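PDB 4FZR: SsfS6 from Streptomyces sp. SF2575, which belongs to the erythromycin biosynthesis protein CIII-like family and has the two-domain GT-B fold, each domain built round a parallel beta-sheet. Local coordinates for residues A50-M54 and P70-M74; V108-R112 and L134-L138. All coordinates share one frame; numbering follows the deposited sequence.

Contact 1: residues A50-M54 and P70-M74; sequences ASENM and PSLDM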
ATOM      1  N   ALA A  50      10.743   3.032  11.799  1.00 21.26           N
ATOM      2  CA  ALA A  50      12.057   2.676  11.271  1.00 23.46           C
ATOM      3  C   ALA A  50      12.974   3.897  11.248  1.00 26.78           C
ATOM      4  O   ALA A  50      12.573   4.987  11.656  1.00 23.65           O
ATOM      5  CB  ALA A  50      11.923   2.081   9.873  1.00 17.30           C
ATOM      6  N   SER A  51      14.204   3.712  10.776  1.00 23.01           N
ATOM      7  CA  SER A  51      15.161   4.811  10.692  1.00 23.53           C
ATOM      8  C   SER A  51      14.658   5.899   9.740  1.00 22.36           C
ATOM      9  O   SER A  51      13.933   5.616   8.786  1.00 22.92           O
ATOM     10  CB  SER A  51      16.530   4.299  10.241  1.00 16.58           C
ATOM     11  OG  SER A  51      16.480   3.798   8.916  1.00 18.02           O
ATOM     12  N   GLU A  52      15.052   7.140  10.009  1.00 23.49           N
ATOM     13  CA  GLU A  52      14.588   8.295   9.247  1.00 22.54           C
ATOM     14  C   GLU A  52      14.698   8.086   7.740  1.00 22.09           C
ATOM     15  O   GLU A  52      13.832   8.524   6.980  1.00 27.94           O
ATOM     16  CB  GLU A  52      15.392   9.534   9.641  1.00 30.12           C
ATOM     17  CG  GLU A  52      14.981  10.797   8.901  1.00 35.47           C
ATOM     18  CD  GLU A  52      13.704  11.397   9.453  1.00 51.36           C
ATOM     19  OE1 GLU A  52      13.617  11.568  10.688  1.00 56.88           O
ATOM     20  OE2 GLU A  52      12.786  11.689   8.656  1.00 53.68           O
ATOM     21  N   ASN A  53      15.766   7.423   7.311  1.00 18.10           N
ATOM     22  CA  ASN A  53      16.031   7.253   5.883  1.00 19.03           C
ATOM     23  C   ASN A  53      15.125   6.227   5.201  1.00 17.97           C
ATOM     24  O   ASN A  53      15.120   6.111   3.975  1.00 17.31           O
ATOM     25  CB  ASN A  53      17.506   6.908   5.642  1.00 16.31           C
ATOM     26  CG  ASN A  53      17.931   5.621   6.324  1.00 18.98           C
ATOM     27  OD1 ASN A  53      17.971   5.536   7.550  1.00 20.69           O
ATOM     28  ND2 ASN A  53      18.273   4.616   5.525  1.00 16.22           N
HETATM   29  N   MSE A  54      14.352   5.492   5.992  1.00 16.69           N
HETATM   30  CA  MSE A  54      13.379   4.555   5.440  1.00 17.85           C
HETATM   31  C   MSE A  54      12.009   5.214   5.235  1.00 17.60           C
HETATM   32  O   MSE A  54      11.105   4.611   4.658  1.00 14.29           O
HETATM   33  CB  MSE A  54      13.259   3.329   6.351  1.00 17.11           C
HETATM   34  CG  MSE A  54      14.465   2.387   6.290  1.00 22.54           C
HETATM   35 SE   MSE A  54      14.695   1.581   4.527  1.00 29.51          SE
HETATM   36  CE  MSE A  54      15.960   2.844   3.734  1.00 29.44           C
ATOM     37  N   PRO A  70      17.957   8.726  13.597  1.00 41.01           N
ATOM     38  CA  PRO A  70      18.393   9.435  12.389  1.00 31.46           C
ATOM     39  C   PRO A  70      18.816   8.474  11.283  1.00 25.87           C
ATOM     40  O   PRO A  70      18.922   7.275  11.526  1.00 30.30           O
ATOM     41  CB  PRO A  70      19.596  10.250  12.876  1.00 36.10           C
ATOM     42  CG  PRO A  70      19.380  10.409  14.345  1.00 32.36           C
ATOM     43  CD  PRO A  70      18.722   9.137  14.788  1.00 28.45           C
ATOM     44  N   SER A  71      19.048   8.996  10.083  1.00 25.33           N
ATOM     45  CA  SER A  71      19.454   8.169   8.948  1.00 22.79           C
ATOM     46  C   SER A  71      20.621   7.239   9.315  1.00 29.64           C
ATOM     47  O   SER A  71      21.520   7.620  10.061  1.00 26.62           O
ATOM     48  CB  SER A  71      19.832   9.056   7.759  1.00 23.59           C
ATOM     49  OG  SER A  71      20.296   8.279   6.673  1.00 34.19           O
ATOM     50  N   LEU A  72      20.593   6.015   8.792  1.00 30.44           N
ATOM     51  CA  LEU A  72      21.537   4.976   9.196  1.00 29.89           C
ATOM     52  C   LEU A  72      21.713   3.927   8.112  1.00 35.52           C
ATOM     53  O   LEU A  72      20.786   3.631   7.370  1.00 40.67           O
ATOM     54  CB  LEU A  72      21.004   4.253  10.431  1.00 33.14           C
ATOM     55  CG  LEU A  72      21.672   4.442  11.790  1.00 41.07           C
ATOM     56  CD1 LEU A  72      21.205   3.353  12.743  1.00 41.76           C
ATOM     57  CD2 LEU A  72      23.183   4.439  11.687  1.00 42.11           C
ATOM     58  N   ASP A  73      22.901   3.340   8.049  1.00 31.78           N
ATOM     59  CA  ASP A  73      23.122   2.161   7.231  1.00 33.69           C
ATOM     60  C   ASP A  73      23.815   1.131   8.104  1.00 33.32           C
ATOM     61  O   ASP A  73      24.389   1.464   9.136  1.00 28.24           O
ATOM     62  CB  ASP A  73      23.929   2.507   5.981  1.00 34.10           C
ATOM     63  CG  ASP A  73      23.179   3.451   5.059  1.00 60.01           C
ATOM     64  OD1 ASP A  73      21.934   3.367   5.016  1.00 69.14           O
ATOM     65  OD2 ASP A  73      23.825   4.285   4.392  1.00 69.98           O
HETATM   66  N   MSE A  74      23.721  -0.129   7.713  1.00 28.06           N
HETATM   67  CA  MSE A  74      24.203  -1.209   8.562  1.00 31.36           C
HETATM   68  C   MSE A  74      25.714  -1.179   8.837  1.00 32.27           C
HETATM   69  O   MSE A  74      26.131  -1.372   9.979  1.00 32.46           O
HETATM   70  CB  MSE A  74      23.791  -2.562   7.985  1.00 35.95           C
HETATM   71  CG  MSE A  74      22.408  -3.018   8.424  1.00 44.07           C
HETATM   72 SE   MSE A  74      22.227  -3.126  10.369  1.00 62.56          SE
HETATM   73  CE  MSE A  74      23.894  -4.057  10.795  1.00 25.67           C
TER
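Asn-53 turns its amide against the backbone of Leu-72. Its CG lies between the backbone N and the carbonyl carbon (chi1 60°), which turns the amide toward 70-74, and Asn-53 OD1 accepts a hydrogen bond from Leu-72 N at 2.9 Å with an N-H...O angle of 151°. Ser-51 OG donates to Asn-53 OD1 as well, at 2.7 Å. The two donors come from opposite faces of the amide plane, both well out of it, so OD1 is gripped from both sides and Ser-51 helps to fix the rotation of the amide. Asn-53 ND2 makes a weak bond to Leu-72 O at 3.3 Å and a further hydrogen bond to Cys-24 O. Ser-71 has its OG anti to the backbone N (chi1 177°), which lays Ser-71 OG against Asn-53 CB at 3.3 Å. Glu-52 CB rests on the peptide between Pro-70 and Ser-71, 3.7 Å from Ser-71 N, while its bent chain carries the carboxylate away. Residues 52-54 form a short 3-10 turn, in which Met-54 N bonds to Ser-51 O. The arrangement joins the turn after strand 45-51 to the loop after the outermost strand 65-67, two connections at the C-terminal ends of neighbouring parallel strands, as in the Rossmann-like N-terminal domain of GT-B proteins.

Contact 2: residues V108-R112 and L134-L138; sequences VLRMR and LTGPL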
ATOM      1  N   VAL A 108      19.770  -2.094  17.636  1.00 22.11           N
ATOM      2  CA  VAL A 108      18.706  -1.906  18.612  1.00 23.15           C
ATOM      3  C   VAL A 108      18.989  -0.715  19.521  1.00 26.99           C
ATOM      4  O   VAL A 108      18.075   0.021  19.897  1.00 28.50           O
ATOM      5  CB  VAL A 108      18.547  -3.152  19.490  1.00 21.22           C
ATOM      6  CG1 VAL A 108      17.462  -2.928  20.528  1.00 24.52           C
ATOM      7  CG2 VAL A 108      18.226  -4.362  18.629  1.00 23.08           C
ATOM      8  N   LEU A 109      20.260  -0.532  19.869  1.00 30.99           N
ATOM      9  CA  LEU A 109      20.676   0.519  20.792  1.00 29.58           C
ATOM     10  C   LEU A 109      20.455   1.909  20.204  1.00 24.77           C
ATOM     11  O   LEU A 109      20.265   2.880  20.935  1.00 27.51           O
ATOM     12  CB  LEU A 109      22.152   0.350  21.152  1.00 30.94           C
ATOM     13  CG  LEU A 109      22.562  -0.989  21.767  1.00 30.58           C
ATOM     14  CD1 LEU A 109      24.034  -0.975  22.162  1.00 30.79           C
ATOM     15  CD2 LEU A 109      21.690  -1.312  22.962  1.00 25.53           C
ATOM     16  N   ARG A 110      20.496   2.001  18.881  1.00 25.08           N
ATOM     17  CA  ARG A 110      20.258   3.266  18.197  1.00 27.21           C
ATOM     18  C   ARG A 110      18.765   3.589  18.119  1.00 24.33           C
ATOM     19  O   ARG A 110      18.385   4.750  17.964  1.00 27.45           O
ATOM     20  CB  ARG A 110      20.847   3.220  16.786  1.00 27.34           C
ATOM     21  CG  ARG A 110      22.312   2.807  16.735  1.00 34.04           C
ATOM     22  CD  ARG A 110      23.233   3.896  17.275  1.00 30.39           C
ATOM     23  NE  ARG A 110      23.409   4.991  16.323  1.00 39.88           N
ATOM     24  CZ  ARG A 110      24.265   4.970  15.304  1.00 44.67           C
ATOM     25  NH1 ARG A 110      25.033   3.908  15.087  1.00 42.61           N
ATOM     26  NH2 ARG A 110      24.353   6.014  14.493  1.00 46.19           N
HETATM   27  N   MSE A 111      17.924   2.564  18.239  1.00 20.02           N
HETATM   28  CA  MSE A 111      16.496   2.695  17.954  1.00 26.21           C
HETATM   29  C   MSE A 111      15.596   2.648  19.189  1.00 22.98           C
HETATM   30  O   MSE A 111      14.521   3.246  19.194  1.00 28.88           O
HETATM   31  CB  MSE A 111      16.056   1.582  16.996  1.00 21.81           C
HETATM   32  CG  MSE A 111      16.417   1.813  15.535  1.00 23.66           C
HETATM   33 SE   MSE A 111      15.894   0.318  14.388  1.00 35.54          SE
HETATM   34  CE  MSE A 111      16.146   1.183  12.652  1.00 31.42           C
ATOM     35  N   ARG A 112      16.024   1.939  20.228  1.00 24.22           N
ATOM     36  CA  ARG A 112      15.115   1.575  21.315  1.00 26.57           C
ATOM     37  C   ARG A 112      14.484   2.773  22.034  1.00 30.85           C
ATOM     38  O   ARG A 112      13.301   2.735  22.373  1.00 31.62           O
ATOM     39  CB  ARG A 112      15.808   0.643  22.318  1.00 25.76           C
ATOM     40  CG  ARG A 112      16.926   1.274  23.136  1.00 31.56           C
ATOM     41  CD  ARG A 112      17.702   0.199  23.891  1.00 35.75           C
ATOM     42  NE  ARG A 112      18.628   0.748  24.882  1.00 37.94           N
ATOM     43  CZ  ARG A 112      18.436   0.730  26.202  1.00 46.29           C
ATOM     44  NH1 ARG A 112      17.345   0.185  26.731  1.00 45.60           N
ATOM     45  NH2 ARG A 112      19.346   1.259  27.005  1.00 54.59           N
ATOM     46  N   LEU A 134      15.586  -6.696  16.303  1.00 18.97           N
ATOM     47  CA  LEU A 134      15.397  -7.061  17.704  1.00 25.65           C
ATOM     48  C   LEU A 134      14.863  -5.910  18.553  1.00 26.52           C
ATOM     49  O   LEU A 134      14.633  -6.071  19.753  1.00 27.03           O
ATOM     50  CB  LEU A 134      16.712  -7.584  18.292  1.00 23.57           C
ATOM     51  CG  LEU A 134      17.224  -8.898  17.698  1.00 27.67           C
ATOM     52  CD1 LEU A 134      18.509  -9.340  18.393  1.00 33.08           C
ATOM     53  CD2 LEU A 134      16.154  -9.979  17.795  1.00 32.59           C
ATOM     54  N   THR A 135      14.660  -4.750  17.937  1.00 26.01           N
ATOM     55  CA  THR A 135      14.042  -3.638  18.642  1.00 28.20           C
ATOM     56  C   THR A 135      12.600  -4.008  18.977  1.00 23.09           C
ATOM     57  O   THR A 135      12.086  -3.643  20.031  1.00 28.95           O
ATOM     58  CB  THR A 135      14.068  -2.341  17.811  1.00 28.11           C
ATOM     59  OG1 THR A 135      15.424  -1.993  17.502  1.00 31.28           O
ATOM     60  CG2 THR A 135      13.427  -1.198  18.582  1.00 20.78           C
ATOM     61  N   GLY A 136      11.960  -4.753  18.080  1.00 24.87           N
ATOM     62  CA  GLY A 136      10.588  -5.189  18.282  1.00 29.22           C
ATOM     63  C   GLY A 136      10.383  -5.959  19.575  1.00 28.18           C
ATOM     64  O   GLY A 136       9.705  -5.478  20.481  1.00 23.30           O
ATOM     65  N   PRO A 137      10.969  -7.164  19.669  1.00 30.25           N
ATOM     66  CA  PRO A 137      10.883  -8.008  20.867  1.00 25.84           C
ATOM     67  C   PRO A 137      11.221  -7.256  22.153  1.00 33.40           C
ATOM     68  O   PRO A 137      10.622  -7.527  23.194  1.00 36.76           O
ATOM     69  CB  PRO A 137      11.932  -9.089  20.609  1.00 32.47           C
ATOM     70  CG  PRO A 137      12.029  -9.174  19.136  1.00 34.79           C
ATOM     71  CD  PRO A 137      11.783  -7.788  18.613  1.00 27.01           C
ATOM     72  N   LEU A 138      12.171  -6.329  22.082  1.00 31.39           N
ATOM     73  CA  LEU A 138      12.560  -5.554  23.255  1.00 29.75           C
ATOM     74  C   LEU A 138      11.433  -4.625  23.697  1.00 32.91           C
ATOM     75  O   LEU A 138      11.036  -4.633  24.860  1.00 32.96           O
ATOM     76  CB  LEU A 138      13.821  -4.737  22.975  1.00 24.39           C
ATOM     77  CG  LEU A 138      14.294  -3.892  24.161  1.00 30.60           C
ATOM     78  CD1 LEU A 138      14.525  -4.774  25.382  1.00 31.89           C
ATOM     79  CD2 LEU A 138      15.555  -3.115  23.812  1.00 27.94           C
TER
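Val-108 places CG1 anti to the backbone N (chi1 178°), which leaves Val-108 CG2 beside that N and facing Leu-134 CB at 3.6 Å, on the residue just ahead of helix 135-143. Thr-135 sets OG1 anti to its carbonyl carbon (chi1 -59°), and Thr-135 OG1 lies on the helix surface between Val-108 and Met-111, 3.5 Å from Val-108 CA. The side chains of Val-108 and Thr-135 run past each other in opposite directions, whereas Met-111 passes Thr-135 at about a right angle. Met-111 CB and SE both lie near Thr-135 OG1, at 3.7 and 3.9 Å, and the chain beyond leads away. Thr-135 CG2 lies 4.1 Å from Met-111 CB. One turn on, Leu-138 CD2 meets both Val-108 CG1 at 3.8 Å and Arg-112 CD at 3.9 Å. The extended arginine thus lends its methylene chain to the apolar patch, and its guanidinium group reaches a long, weak ion pair with Glu-171. Val-108 O is taken up within its own helix by Met-111 N and Arg-112 N. The small side chain of Thr-135 at the first turn of helix 135-143 is consistent with the close approach, 5.0 Å between the CA atoms of Val-108 and Thr-135. The contact is consistent with packing that rests mainly on dispersion between mostly buried carbon surfaces, with the threonine oxygen set among them.

Contact 1 comes first along the chain: residues 50-54 leave strand 45-51, and after helix 55-60 and strand 65-67 the loop closes at 70-74. Contact 2 opens later, on the long helix 93-122, and closes after strand 126-130, at the start of helix 135-143. The two loops are in series and neither encloses the other. Their centres are 13 Å apart, and helix 93-122 bridges them: Leu-72 CD2 packs against Arg-110 NH2 at 3.4 Å, and Ser-51 N lies 3.7 Å from Met-111 CE. The helix thereby ties the connections beside the edge strand 65-67 to helix 135-143, all within the N-terminal domain.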